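Local coordinates for uncharacterized protein (Leptotrichia buccalis, PDB 3T8K), which is of unknown function but folds as alpha-hairpin repeats of the ankyrin kind and forms a two-chain assembly, at residues A[53-56]-A[57-61]; A[109-112]-A[113-116]; A[119-122]-A[123-127]. One frame throughout, in Å; residues are numbered along the deposited sequence.

How the interactions relate
The three contacts are local and follow one another along the chain. Interaction 1 lies within one regular helix, 51-63, and is partly buried; interactions 2 and 3 are separated by two residues in the linker between helices 90-102 and 129-140, with centres 16 Å apart. Interaction 2 is a turn with two exposed lysines, whereas interaction 3 is buried and mostly aromatic. The bonding follows the backbone: four-residue helical steps in interaction 1, a single bulged antiparallel bridge in interaction 2, three-residue 3-10 steps in interaction 3. Interactions 2 and 3 both touch the second subunit, while interaction 1 meets only helices and loops of its own chain.

Interaction 1 of 3, residues A[53-56]-A[57-61]; sequences ARYK and ISMFL
A chi1 of -179° carries the Y55 ring away from its own N, beside the carbonyl carbon, while the selenomethionine M59 has CG beside its own N (chi1 -63°), and these torsions bring the two side chains together one helical turn apart. M59 then bends at both following torsions and passes obliquely over one face of the tyrosine ring. Its CG sits 3.8 Å from the Y55 ring centroid and 15° off the ring normal, a CH-pi contact displaced toward the rim. The selenium follows at 4.6 Å from the same Y55 centroid, in an oblique Met-aromatic approach. A long, flexible, unbranched methionine-type chain, here carrying selenium, suits this place because it can curl to follow a flat ring, and the backbone keeps the pair in step through M59 N to Y55 O, 2.9 Å.

The carbonyl of R54 is gripped twice. S58 N reaches R54 O at 3.1 Å from above the carbonyl plane, and S58 OG gives a shorter bond of 2.7 Å to R54 O. A serine can thus satisfy its buried hydroxyl within the helix itself. Between A53 and I57 the contact is apolar: CD1 of I57 meets CB of A53 at 4.1 Å.

Outside these residues, K56 NZ forms a salt bridge with E52 and R54 a hydrogen bond with T93. M59 and S58 lean on L96 of helix 90-102, while I57 packs on V45 and F22. The arrangement is that of i to i+4 pairing along an alpha-helix packed between its neighbours in an alpha-hairpin (ankyrin-type) repeat fold.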
loop_
_atom_site.group_PDB
_atom_site.type_symbol
_atom_site.label_atom_id
_atom_site.label_comp_id
_atom_site.label_asym_id
_atom_site.label_seq_id
_atom_site.Cartn_x
_atom_site.Cartn_y
_atom_site.Cartn_z
ATOM N N ALA A 53 11.165 -4.698 -11.202
ATOM C CA ALA A 53 11.984 -5.085 -10.060
ATOM C C ALA A 53 11.266 -6.127 -9.198
ATOM O O ALA A 53 11.847 -7.146 -8.844
ATOM C CB ALA A 53 12.355 -3.859 -9.232
ATOM N N ARG A 54 9.994 -5.882 -8.878
ATOM C CA ARG A 54 9.237 -6.797 -8.026
ATOM C C ARG A 54 9.252 -8.212 -8.580
ATOM O O ARG A 54 9.420 -9.184 -7.844
ATOM C CB ARG A 54 7.778 -6.335 -7.887
ATOM C CG ARG A 54 6.997 -7.109 -6.841
ATOM C CD ARG A 54 5.467 -6.950 -7.007
ATOM N NE ARG A 54 5.007 -7.516 -8.278
ATOM C CZ ARG A 54 3.751 -7.879 -8.541
ATOM N NH1 ARG A 54 2.805 -7.743 -7.620
ATOM N NH2 ARG A 54 3.439 -8.384 -9.724
ATOM N N TYR A 55 9.028 -8.323 -9.885
ATOM C CA TYR A 55 8.975 -9.621 -10.534
ATOM C C TYR A 55 10.358 -10.271 -10.634
ATOM O O TYR A 55 10.532 -11.414 -10.219
ATOM C CB TYR A 55 8.324 -9.502 -11.917
ATOM C CG TYR A 55 8.209 -10.816 -12.654
ATOM C CD1 TYR A 55 7.136 -11.670 -12.425
ATOM C CD2 TYR A 55 9.172 -11.203 -13.581
ATOM C CE1 TYR A 55 7.025 -12.876 -13.096
ATOM C CE2 TYR A 55 9.067 -12.407 -14.259
ATOM C CZ TYR A 55 7.992 -13.239 -14.012
ATOM O OH TYR A 55 7.879 -14.436 -14.684
ATOM N N LYS A 56 11.334 -9.543 -11.177
ATOM C CA LYS A 56 12.674 -10.100 -11.379
ATOM C C LYS A 56 13.318 -10.533 -10.060
ATOM O O LYS A 56 13.902 -11.616 -9.968
ATOM C CB LYS A 56 13.580 -9.098 -12.101
ATOM C CG LYS A 56 13.271 -8.928 -13.577
ATOM C CD LYS A 56 14.123 -7.833 -14.195
ATOM C CE LYS A 56 13.842 -7.690 -15.686
ATOM N NZ LYS A 56 14.708 -6.647 -16.311
ATOM N N ILE A 57 13.211 -9.686 -9.040
ATOM C CA ILE A 57 13.766 -10.019 -7.726
ATOM C C ILE A 57 13.016 -11.191 -7.104
ATOM O O ILE A 57 13.611 -12.046 -6.446
ATOM C CB ILE A 57 13.709 -8.810 -6.761
ATOM C CG1 ILE A 57 14.500 -7.637 -7.343
ATOM C CG2 ILE A 57 14.219 -9.197 -5.380
ATOM C CD1 ILE A 57 14.328 -6.332 -6.585
ATOM N N SER A 58 11.695 -11.224 -7.299
ATOM C CA SER A 58 10.900 -12.304 -6.732
ATOM C C SER A 58 11.303 -13.637 -7.336
ATOM O O SER A 58 11.510 -14.617 -6.619
ATOM C CB SER A 58 9.400 -12.071 -6.960
ATOM O OG SER A 58 8.891 -11.115 -6.049
HETATM N N MSE A 59 11.394 -13.667 -8.663
HETATM C CA MSE A 59 11.778 -14.885 -9.375
HETATM C C MSE A 59 13.184 -15.337 -9.011
HETATM O O MSE A 59 13.450 -16.532 -8.886
HETATM C CB MSE A 59 11.665 -14.678 -10.880
HETATM C CG MSE A 59 10.247 -14.392 -11.338
HETATM SE SE MSE A 59 9.041 -15.935 -11.156
HETATM C CE MSE A 59 8.918 -16.122 -9.228
ATOM N N PHE A 60 14.083 -14.377 -8.845
ATOM C CA PHE A 60 15.451 -14.697 -8.462
ATOM C C PHE A 60 15.471 -15.410 -7.110
ATOM O O PHE A 60 16.077 -16.473 -6.969
ATOM C CB PHE A 60 16.298 -13.428 -8.421
ATOM C CG PHE A 60 17.687 -13.638 -7.863
ATOM C CD1 PHE A 60 18.742 -13.958 -8.699
ATOM C CD2 PHE A 60 17.926 -13.517 -6.506
ATOM C CE1 PHE A 60 20.025 -14.150 -8.192
ATOM C CE2 PHE A 60 19.204 -13.706 -5.987
ATOM C CZ PHE A 60 20.255 -14.026 -6.835
ATOM N N LEU A 61 14.795 -14.827 -6.126
ATOM C CA LEU A 61 14.753 -15.383 -4.773
ATOM C C LEU A 61 14.021 -16.707 -4.703
ATOM O O LEU A 61 14.480 -17.638 -4.050
ATOM C CB LEU A 61 14.105 -14.397 -3.799
ATOM C CG LEU A 61 14.994 -13.198 -3.469
ATOM C CD1 LEU A 61 14.233 -12.160 -2.670
ATOM C CD2 LEU A 61 16.245 -13.653 -2.726
#

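Interaction 2 of 3, residues A[109-112]-A[113-116]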
loop_
_atom_site.group_PDB
_atom_site.type_symbol
_atom_site.label_atom_id
_atom_site.label_comp_id
_atom_site.label_asym_id
_atom_site.label_seq_id
_atom_site.Cartn_x
_atom_site.Cartn_y
_atom_site.Cartn_z
ATOM N N ALA A 109 -6.080 -18.555 4.053
ATOM C CA ALA A 109 -5.987 -17.794 5.295
ATOM C C ALA A 109 -6.417 -16.349 5.101
ATOM O O ALA A 109 -6.091 -15.725 4.092
ATOM C CB ALA A 109 -4.557 -17.854 5.836
ATOM N N LEU A 110 -7.152 -15.819 6.075
ATOM C CA LEU A 110 -7.587 -14.436 6.045
ATOM C C LEU A 110 -6.447 -13.489 6.334
ATOM O O LEU A 110 -5.393 -13.899 6.821
ATOM C CB LEU A 110 -8.690 -14.208 7.077
ATOM C CG LEU A 110 -9.942 -15.036 6.810
ATOM C CD1 LEU A 110 -11.076 -14.612 7.735
ATOM C CD2 LEU A 110 -10.334 -14.891 5.358
ATOM N N TYR A 111 -6.647 -12.220 6.002
ATOM C CA TYR A 111 -5.751 -11.180 6.480
ATOM C C TYR A 111 -6.402 -10.791 7.792
ATOM O O TYR A 111 -7.463 -10.171 7.803
ATOM C CB TYR A 111 -5.706 -9.995 5.506
ATOM C CG TYR A 111 -4.959 -8.788 6.046
ATOM C CD1 TYR A 111 -3.588 -8.845 6.271
ATOM C CD2 TYR A 111 -5.618 -7.596 6.319
ATOM C CE1 TYR A 111 -2.897 -7.754 6.758
ATOM C CE2 TYR A 111 -4.928 -6.491 6.823
ATOM C CZ TYR A 111 -3.571 -6.582 7.038
ATOM O OH TYR A 111 -2.860 -5.503 7.529
ATOM N N LYS A 112 -5.797 -11.199 8.903
ATOM C CA LYS A 112 -6.458 -11.087 10.210
ATOM C C LYS A 112 -6.872 -9.676 10.667
ATOM O O LYS A 112 -7.996 -9.486 11.121
ATOM C CB LYS A 112 -5.640 -11.798 11.297
ATOM C CG LYS A 112 -5.727 -13.314 11.195
ATOM C CD LYS A 112 -4.669 -14.007 12.037
ATOM C CE LYS A 112 -4.533 -15.473 11.628
ATOM N NZ LYS A 112 -3.250 -16.075 12.100
ATOM N N PRO A 113 -5.980 -8.684 10.539
ATOM C CA PRO A 113 -6.316 -7.363 11.087
ATOM C C PRO A 113 -7.675 -6.824 10.632
ATOM O O PRO A 113 -8.327 -6.107 11.392
ATOM C CB PRO A 113 -5.168 -6.482 10.582
ATOM C CG PRO A 113 -4.012 -7.420 10.517
ATOM C CD PRO A 113 -4.604 -8.718 10.008
ATOM N N TYR A 114 -8.106 -7.184 9.428
ATOM C CA TYR A 114 -9.383 -6.706 8.905
ATOM C C TYR A 114 -10.347 -7.862 8.633
ATOM O O TYR A 114 -11.475 -7.647 8.200
ATOM C CB TYR A 114 -9.157 -5.901 7.624
ATOM C CG TYR A 114 -8.594 -4.511 7.840
ATOM C CD1 TYR A 114 -8.734 -3.855 9.057
ATOM C CD2 TYR A 114 -7.918 -3.853 6.819
ATOM C CE1 TYR A 114 -8.234 -2.569 9.248
ATOM C CE2 TYR A 114 -7.409 -2.573 7.002
ATOM C CZ TYR A 114 -7.571 -1.937 8.210
ATOM O OH TYR A 114 -7.065 -0.669 8.374
ATOM N N LYS A 115 -9.889 -9.085 8.897
ATOM C CA LYS A 115 -10.655 -10.302 8.635
ATOM C C LYS A 115 -11.212 -10.375 7.211
ATOM O O LYS A 115 -12.403 -10.648 7.012
ATOM C CB LYS A 115 -11.776 -10.491 9.665
ATOM C CG LYS A 115 -11.706 -11.834 10.380
ATOM C CD LYS A 115 -13.075 -12.330 10.817
ATOM C CE LYS A 115 -13.675 -11.469 11.914
ATOM N NZ LYS A 115 -14.991 -12.009 12.366
ATOM N N ILE A 116 -10.340 -10.156 6.227
ATOM C CA ILE A 116 -10.733 -10.145 4.820
ATOM C C ILE A 116 -10.014 -11.226 4.026
ATOM O O ILE A 116 -8.906 -11.632 4.380
ATOM C CB ILE A 116 -10.411 -8.782 4.153
ATOM C CG1 ILE A 116 -8.919 -8.462 4.242
ATOM C CG2 ILE A 116 -11.247 -7.659 4.778
ATOM C CD1 ILE A 116 -8.547 -7.184 3.523
#
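A G1 beta bulge closes this turn, with K115 and I116 both set opposite Y111. K112 to K115 form a type I turn, overlapping a first turn marked by a weak bond from Y114 N to Y111 O; P113 and Y114 take its two central places, and the restricted phi of proline suits the first of them. K115 adopts a left-handed backbone (phi 51°), as is usual at this place in a G1 bulge. K115 N bonds to K112 O at 2.9 Å, from well above the carbonyl plane. Y111 and I116 form a single antiparallel, hydrogen-bonded bridge: Y111 N to I116 O is short, 2.8 Å, and nearly straight, whereas I116 N to Y111 O is longer at 3.3 Å.

The Y111 ring gathers P113, Y114 and I116. A chi1 of 171° sets it beside the carbonyl carbon, where its face meets P113: CD of P113 lies 3.6 Å from the Y111 ring centroid, 5° off the normal, a CH-pi contact over the centre. Proline is well suited, since its ring presents several C-H groups to the aromatic. At the edge, in the plane of the ring, Y114 CD2 comes to 4.0 Å from Y111 CE2. I116 runs beside the tyrosine, its CG1 3.8 Å from Y111 CB. L110 CD1 brushes the aliphatic CG of K115 at 3.9 Å.

The turn belongs to the loop between helices 90-102 and 129-140. F80 of helix 79-85 stacks on Y111, and W153 meets Y114. The hydroxyl of Y114 bonds to the backbone oxygen of G87 of the second subunit.

Interaction 3 of 3, residues A[119-122]-A[123-127]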
loop_
_atom_site.group_PDB
_atom_site.type_symbol
_atom_site.label_atom_id
_atom_site.label_comp_id
_atom_site.label_asym_id
_atom_site.label_seq_id
_atom_site.Cartn_x
_atom_site.Cartn_y
_atom_site.Cartn_z
ATOM N N PHE A 119 -7.040 -11.895 -1.132
ATOM C CA PHE A 119 -7.088 -11.390 -2.506
ATOM C C PHE A 119 -8.130 -10.294 -2.711
ATOM O O PHE A 119 -8.450 -9.941 -3.843
ATOM C CB PHE A 119 -7.358 -12.531 -3.502
ATOM C CG PHE A 119 -8.428 -13.477 -3.056
ATOM C CD1 PHE A 119 -9.757 -13.248 -3.374
ATOM C CD2 PHE A 119 -8.102 -14.588 -2.292
ATOM C CE1 PHE A 119 -10.742 -14.121 -2.945
ATOM C CE2 PHE A 119 -9.075 -15.458 -1.858
ATOM C CZ PHE A 119 -10.401 -15.225 -2.186
ATOM N N LYS A 120 -8.642 -9.724 -1.627
ATOM C CA LYS A 120 -9.746 -8.769 -1.775
ATOM C C LYS A 120 -9.420 -7.626 -2.740
ATOM O O LYS A 120 -10.293 -7.158 -3.477
ATOM C CB LYS A 120 -10.170 -8.206 -0.426
ATOM C CG LYS A 120 -11.201 -7.097 -0.548
ATOM C CD LYS A 120 -11.899 -6.845 0.782
ATOM C CE LYS A 120 -12.912 -5.726 0.662
ATOM N NZ LYS A 120 -13.806 -5.673 1.849
ATOM N N ASN A 121 -8.171 -7.169 -2.739
ATOM C CA ASN A 121 -7.807 -6.022 -3.574
ATOM C C ASN A 121 -7.928 -6.293 -5.077
ATOM O O ASN A 121 -8.055 -5.357 -5.867
ATOM C CB ASN A 121 -6.391 -5.531 -3.250
ATOM C CG ASN A 121 -6.115 -4.130 -3.792
ATOM O OD1 ASN A 121 -6.936 -3.220 -3.655
ATOM N ND2 ASN A 121 -4.953 -3.955 -4.411
ATOM N N ILE A 122 -7.889 -7.556 -5.494
ATOM C CA ILE A 122 -7.902 -7.806 -6.937
ATOM C C ILE A 122 -9.205 -7.324 -7.547
ATOM O O ILE A 122 -9.282 -7.036 -8.744
ATOM C CB ILE A 122 -7.623 -9.280 -7.303
ATOM C CG1 ILE A 122 -8.835 -10.168 -7.005
ATOM C CG2 ILE A 122 -6.359 -9.766 -6.598
ATOM C CD1 ILE A 122 -8.658 -11.598 -7.468
ATOM N N PHE A 123 -10.224 -7.206 -6.712
ATOM C CA PHE A 123 -11.531 -6.767 -7.193
ATOM C C PHE A 123 -11.558 -5.253 -7.357
ATOM O O PHE A 123 -12.536 -4.688 -7.846
ATOM C CB PHE A 123 -12.635 -7.280 -6.272
ATOM C CG PHE A 123 -12.582 -8.764 -6.063
ATOM C CD1 PHE A 123 -12.741 -9.633 -7.136
ATOM C CD2 PHE A 123 -12.338 -9.295 -4.807
ATOM C CE1 PHE A 123 -12.667 -11.001 -6.950
ATOM C CE2 PHE A 123 -12.255 -10.663 -4.616
ATOM C CZ PHE A 123 -12.432 -11.518 -5.686
ATOM N N ASN A 124 -10.460 -4.608 -6.971
ATOM C CA ASN A 124 -10.296 -3.171 -7.165
ATOM C C ASN A 124 -9.491 -2.851 -8.411
ATOM O O ASN A 124 -9.356 -1.689 -8.794
ATOM C CB ASN A 124 -9.590 -2.548 -5.963
ATOM C CG ASN A 124 -10.496 -2.401 -4.776
ATOM O OD1 ASN A 124 -11.668 -2.057 -4.919
ATOM N ND2 ASN A 124 -9.964 -2.663 -3.592
ATOM N N TYR A 125 -8.926 -3.883 -9.024
ATOM C CA TYR A 125 -8.030 -3.681 -10.151
ATOM C C TYR A 125 -8.737 -2.993 -11.310
ATOM O O TYR A 125 -9.859 -3.350 -11.676
ATOM C CB TYR A 125 -7.449 -5.010 -10.632
ATOM C CG TYR A 125 -6.381 -5.611 -9.734
ATOM C CD1 TYR A 125 -5.942 -4.961 -8.579
ATOM C CD2 TYR A 125 -5.813 -6.834 -10.049
ATOM C CE1 TYR A 125 -4.953 -5.533 -7.759
ATOM C CE2 TYR A 125 -4.847 -7.408 -9.248
ATOM C CZ TYR A 125 -4.415 -6.756 -8.109
ATOM O OH TYR A 125 -3.446 -7.351 -7.337
ATOM N N PHE A 126 -8.066 -2.001 -11.878
ATOM C CA PHE A 126 -8.546 -1.363 -13.088
ATOM C C PHE A 126 -7.975 -2.091 -14.294
ATOM O O PHE A 126 -7.132 -1.560 -15.012
ATOM C CB PHE A 126 -8.153 0.115 -13.129
ATOM C CG PHE A 126 -8.769 0.867 -14.278
ATOM C CD1 PHE A 126 -10.085 1.291 -14.214
ATOM C CD2 PHE A 126 -8.036 1.140 -15.425
ATOM C CE1 PHE A 126 -10.663 1.975 -15.268
ATOM C CE2 PHE A 126 -8.607 1.826 -16.484
ATOM C CZ PHE A 126 -9.925 2.246 -16.404
ATOM N N VAL A 127 -8.416 -3.325 -14.494
ATOM C CA VAL A 127 -8.084 -4.060 -15.706
ATOM C C VAL A 127 -9.297 -4.869 -16.137
ATOM O O VAL A 127 -10.086 -5.317 -15.300
ATOM C CB VAL A 127 -6.891 -5.007 -15.509
ATOM C CG1 VAL A 127 -5.691 -4.248 -14.973
ATOM C CG2 VAL A 127 -7.266 -6.129 -14.579
#
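I122 is wedged between two aromatic rings, the tightly packed side of this 3-10 turn. Its CG1, in the crowded position between backbone N and carbonyl carbon (chi1 74°), sits over the centre of the F123 ring, 3.8 Å from its centroid. I122 CA lies over the Y125 ring, 3.6 Å from that centroid and only 1° off the normal. A beta-branched residue suits this place because CG2 can meet Y125 while CG1 serves F123. F123 CE2 then meets the edge of the F119 ring, 3.8 Å from F119 CD1. The buried Y125 OH bonds to the backbone oxygen of F83. Replacing Y125 by an alanine is likely to uncover I122 CA and leave the F83 oxygen with one donor fewer.

The other side is polar and partly exposed. N124 ND2 donates to N121 OD1 at 3.1 Å, almost straight, with the two amide planes 64° apart, and N124 packs on C164 of the second subunit, a cysteine of the interchain disulfide. N121 ND2 also bonds to F83 O.

Backbone steps of three residues, such as N124 N to N121 O at 2.8 Å, bind both sides. The chemistry thus implies a turn held by apolar C-H groups over rings on one side and by amide hydrogen bonds on the other.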